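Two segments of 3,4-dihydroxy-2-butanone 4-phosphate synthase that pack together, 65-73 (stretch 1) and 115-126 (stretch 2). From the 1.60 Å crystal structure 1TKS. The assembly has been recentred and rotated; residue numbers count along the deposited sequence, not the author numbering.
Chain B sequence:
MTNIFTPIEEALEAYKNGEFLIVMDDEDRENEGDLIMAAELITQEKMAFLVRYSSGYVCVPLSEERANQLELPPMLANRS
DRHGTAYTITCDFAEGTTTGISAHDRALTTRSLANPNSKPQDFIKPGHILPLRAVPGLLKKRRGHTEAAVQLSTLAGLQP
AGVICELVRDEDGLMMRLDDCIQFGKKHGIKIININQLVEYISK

Stretch 1, residues 65-73: ERANQLELP
Stretch 2 (115-126) NPNSKPQDFIKP

The contact between these two segments joins the end of a helix to an irregular chain that runs past it, and three residues have the largest shares of the covered surface: Leu 70, Pro 120 and Lys 125. About 481 Å² is buried, both sides summed. Two pairs of CA atoms set the register: Leu 70 and Pro 120 lie 4.3 Å apart, whereas Arg 66 and Pro 116, further back in both segments, lie 9.0 Å apart.

Residues 65 to 69 are helical, and the helix closes in a Schellman motif. Glu 71 takes positive phi (61/51), its N bonds to O of Asn 68 at 3.1 Å, and N of Leu 72 bonds to O of Ala 67 at 2.8 Å. Carbonyl groups at a helix end lack partners further along the helix, so O of Leu 70 and O of Glu 71 are free to serve the contact.

Leu 70 (phi/psi -84/1) points its CA-to-CB bond sideways, but its m,t rotamer (-65°, 175°) brings the branched end nearer the other chain. CD2 packs against the backbone and CB of Ser 118, 3.7 Å from its O and 4.2 Å from its CB, and lies 4.0 Å from CE1 of Phe 123 (m, chi2 81°). A leucine suits this buried place because its side chain needs no hydrogen-bond partner.

The CA-to-CB bond of Pro 120 points toward the other stretch, and the residue begins a short 3-10 segment, 120 to 122, at phi/psi -51/-44. Its fixed phi suits such a start, and its compact ring, puckered C-gamma exo, comes close to the backbone: CG is 3.0 Å from O of Gln 69, and CA makes a CA-H...O contact of 3.5 Å with O of Leu 70. The m,t side chain of Glu 71 extends over the proline, with its CD 3.6 Å from CB of Pro 120. The segment is secured from within by Lys 119 N, which donates to OD1 of Asp 122 at 2.8 Å.

Lys 125 (-132/134), which follows Phe 123 and Ile 124, points its CA-to-CB bond toward the other stretch and adopts an m,t,m,t rotamer. Its NZ donates to O of Glu 71 at 3.1 Å, the one direct hydrogen bond across the contact. Lysine suits the role because a long aliphatic chain carries the ammonium: CD packs 3.9 Å from CD2 of Leu 72, itself m,t. OE2 of Glu 71 stays 4.6 Å from NZ of Lys 125, too far for a salt bridge. One water accepts from this NZ and donates to O of Leu 70 and O of Pro 120; another accepts from NZ and donates to O of Glu 71.

Towards the other end the fit loosens. Residues 115 to 118 form a type I turn, closed by Ser 118 N to Asn 115 O at 3.0 Å. Arg 66 (t,p,p) lays one guanidinium face over Pro 116, with NH1 4.3 Å from its CA. Water also links OE1 of Gln 69 (t,t) to O of Pro 116.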

# COMPACT_ATOMS: atom_id res chain seq x y z
N GLU B 65 -10.30 14.71 -15.60
CA GLU B 65 -11.72 14.94 -15.82
C GLU B 65 -12.57 13.94 -15.04
O GLU B 65 -13.59 14.31 -14.46
CB GLU B 65 -12.05 14.88 -17.31
CG GLU B 65 -13.14 15.87 -17.71
CD GLU B 65 -13.50 15.83 -19.18
OE1 GLU B 65 -12.59 15.69 -20.03
OE2 GLU B 65 -14.71 15.96 -19.49
N ARG B 66 -12.15 12.68 -15.03
CA ARG B 66 -12.88 11.64 -14.31
C ARG B 66 -12.77 11.84 -12.80
O ARG B 66 -13.77 11.74 -12.09
CB ARG B 66 -12.36 10.25 -14.69
CG ARG B 66 -13.02 9.12 -13.92
CD ARG B 66 -14.52 9.10 -14.13
NE ARG B 66 -14.91 8.58 -15.44
CZ ARG B 66 -14.88 7.29 -15.76
NH1 ARG B 66 -15.25 6.90 -16.98
NH2 ARG B 66 -14.50 6.38 -14.87
N ALA B 67 -11.57 12.12 -12.32
CA ALA B 67 -11.37 12.34 -10.89
C ALA B 67 -12.26 13.49 -10.43
O ALA B 67 -12.83 13.45 -9.34
CB ALA B 67 -9.90 12.64 -10.60
N ASN B 68 -12.39 14.52 -11.26
CA ASN B 68 -13.23 15.67 -10.92
C ASN B 68 -14.70 15.27 -10.84
O ASN B 68 -15.42 15.71 -9.94
CB ASN B 68 -13.06 16.80 -11.95
CG ASN B 68 -11.71 17.49 -11.86
OD1 ASN B 68 -11.07 17.50 -10.80
ND2 ASN B 68 -11.27 18.09 -12.96
N GLN B 69 -15.14 14.43 -11.77
CA GLN B 69 -16.53 13.98 -11.79
C GLN B 69 -16.87 13.19 -10.53
O GLN B 69 -17.96 13.32 -9.97
CB GLN B 69 -16.80 13.11 -13.03
CG GLN B 69 -18.25 12.67 -13.16
CD GLN B 69 -18.52 11.89 -14.43
OE1 GLN B 69 -18.09 10.74 -14.58
NE2 GLN B 69 -19.24 12.50 -15.37
N LEU B 70 -15.92 12.37 -10.08
CA LEU B 70 -16.11 11.55 -8.89
C LEU B 70 -15.79 12.31 -7.60
O LEU B 70 -15.90 11.76 -6.51
CB LEU B 70 -15.23 10.30 -8.97
CG LEU B 70 -15.58 9.31 -10.08
CD1 LEU B 70 -14.56 8.18 -10.11
CD2 LEU B 70 -16.98 8.76 -9.86
N GLU B 71 -15.41 13.58 -7.74
CA GLU B 71 -15.07 14.43 -6.60
C GLU B 71 -13.89 13.87 -5.82
O GLU B 71 -13.95 13.72 -4.60
CB GLU B 71 -16.28 14.61 -5.68
CG GLU B 71 -17.44 15.34 -6.33
CD GLU B 71 -18.57 15.62 -5.36
OE1 GLU B 71 -19.59 16.20 -5.80
OE2 GLU B 71 -18.45 15.27 -4.17
N LEU B 72 -12.82 13.55 -6.54
CA LEU B 72 -11.60 13.03 -5.94
C LEU B 72 -10.51 14.08 -6.17
O LEU B 72 -9.68 13.95 -7.08
CB LEU B 72 -11.21 11.70 -6.61
CG LEU B 72 -12.15 10.52 -6.36
CD1 LEU B 72 -11.72 9.33 -7.20
CD2 LEU B 72 -12.14 10.16 -4.88
N PRO B 73 -10.50 15.13 -5.34
CA PRO B 73 -9.50 16.20 -5.47
C PRO B 73 -8.11 15.78 -5.00
O PRO B 73 -7.96 14.79 -4.28
CB PRO B 73 -10.08 17.32 -4.62
CG PRO B 73 -10.75 16.57 -3.52
CD PRO B 73 -11.45 15.44 -4.26
N ASN B 115 -16.06 2.53 -13.73
CA ASN B 115 -17.46 2.48 -14.14
C ASN B 115 -18.08 3.87 -14.37
O ASN B 115 -18.16 4.67 -13.44
CB ASN B 115 -18.29 1.72 -13.11
CG ASN B 115 -19.63 1.25 -13.66
OD1 ASN B 115 -20.34 2.01 -14.32
ND2 ASN B 115 -19.98 0.00 -13.37
N PRO B 116 -18.53 4.15 -15.60
CA PRO B 116 -19.14 5.43 -15.96
C PRO B 116 -20.38 5.78 -15.14
O PRO B 116 -20.74 6.95 -15.02
CB PRO B 116 -19.48 5.26 -17.44
CG PRO B 116 -18.50 4.25 -17.91
CD PRO B 116 -18.46 3.26 -16.78
N ASN B 117 -21.04 4.77 -14.59
CA ASN B 117 -22.25 5.00 -13.81
C ASN B 117 -21.98 5.35 -12.36
O ASN B 117 -22.89 5.75 -11.63
CB ASN B 117 -23.18 3.79 -13.89
CG ASN B 117 -23.59 3.46 -15.31
OD1 ASN B 117 -24.09 4.33 -16.03
ND2 ASN B 117 -23.40 2.22 -15.72
N SER B 118 -20.73 5.20 -11.92
CA SER B 118 -20.39 5.52 -10.54
C SER B 118 -20.58 6.99 -10.25
O SER B 118 -20.35 7.84 -11.12
CB SER B 118 -18.95 5.12 -10.23
OG SER B 118 -18.81 3.72 -10.23
N LYS B 119 -21.01 7.28 -9.03
CA LYS B 119 -21.24 8.65 -8.59
C LYS B 119 -20.36 8.98 -7.40
O LYS B 119 -19.92 8.10 -6.67
CB LYS B 119 -22.72 8.82 -8.21
CG LYS B 119 -23.69 8.44 -9.31
CD LYS B 119 -25.13 8.66 -8.86
CE LYS B 119 -26.12 8.15 -9.91
NZ LYS B 119 -25.93 8.81 -11.23
N PRO B 120 -20.10 10.28 -7.18
CA PRO B 120 -19.26 10.72 -6.06
C PRO B 120 -19.68 10.13 -4.72
O PRO B 120 -18.85 9.67 -3.94
CB PRO B 120 -19.41 12.24 -6.10
CG PRO B 120 -19.62 12.52 -7.55
CD PRO B 120 -20.59 11.44 -7.95
N GLN B 121 -20.99 10.13 -4.45
CA GLN B 121 -21.51 9.62 -3.19
C GLN B 121 -21.39 8.11 -3.00
O GLN B 121 -21.69 7.59 -1.93
CB GLN B 121 -22.97 10.05 -2.99
CG GLN B 121 -23.97 9.49 -4.00
CD GLN B 121 -24.09 10.33 -5.27
OE1 GLN B 121 -24.99 10.10 -6.09
NE2 GLN B 121 -23.20 11.30 -5.44
N ASP B 122 -20.95 7.41 -4.05
CA ASP B 122 -20.79 5.97 -3.98
C ASP B 122 -19.50 5.58 -3.27
O ASP B 122 -19.30 4.41 -2.94
CB ASP B 122 -20.77 5.37 -5.40
CG ASP B 122 -22.08 5.56 -6.14
OD1 ASP B 122 -22.10 5.30 -7.36
OD2 ASP B 122 -23.09 5.96 -5.51
N PHE B 123 -18.63 6.56 -3.03
CA PHE B 123 -17.36 6.27 -2.37
C PHE B 123 -17.17 6.87 -0.99
O PHE B 123 -17.71 7.94 -0.67
CB PHE B 123 -16.19 6.71 -3.26
CG PHE B 123 -16.20 6.08 -4.63
CD1 PHE B 123 -17.00 6.60 -5.64
CD2 PHE B 123 -15.41 4.97 -4.90
CE1 PHE B 123 -17.03 6.02 -6.90
CE2 PHE B 123 -15.43 4.38 -6.17
CZ PHE B 123 -16.24 4.90 -7.17
N ILE B 124 -16.41 6.15 -0.17
CA ILE B 124 -16.08 6.58 1.18
C ILE B 124 -14.65 7.09 1.13
O ILE B 124 -13.77 6.46 0.53
CB ILE B 124 -16.14 5.41 2.18
CG1 ILE B 124 -17.56 4.84 2.23
CG2 ILE B 124 -15.72 5.88 3.57
CD1 ILE B 124 -17.67 3.54 2.99
N LYS B 125 -14.42 8.24 1.75
CA LYS B 125 -13.11 8.87 1.79
C LYS B 125 -12.81 9.27 3.24
O LYS B 125 -13.66 9.83 3.92
CB LYS B 125 -13.11 10.11 0.89
CG LYS B 125 -13.37 9.77 -0.58
CD LYS B 125 -13.63 11.01 -1.42
CE LYS B 125 -14.94 11.69 -1.03
NZ LYS B 125 -15.30 12.76 -2.01
N PRO B 126 -11.59 8.96 3.72
CA PRO B 126 -10.52 8.26 3.01
C PRO B 126 -10.81 6.78 2.81
O PRO B 126 -11.82 6.26 3.30
CB PRO B 126 -9.30 8.50 3.90
CG PRO B 126 -9.90 8.55 5.26
CD PRO B 126 -11.12 9.41 5.05
O HOH W 1 -17.91 8.63 -12.81
O HOH W 2 -19.73 9.00 -16.68
O HOH W 3 -16.22 10.62 -3.92
O HOH W 4 -14.71 15.49 -2.55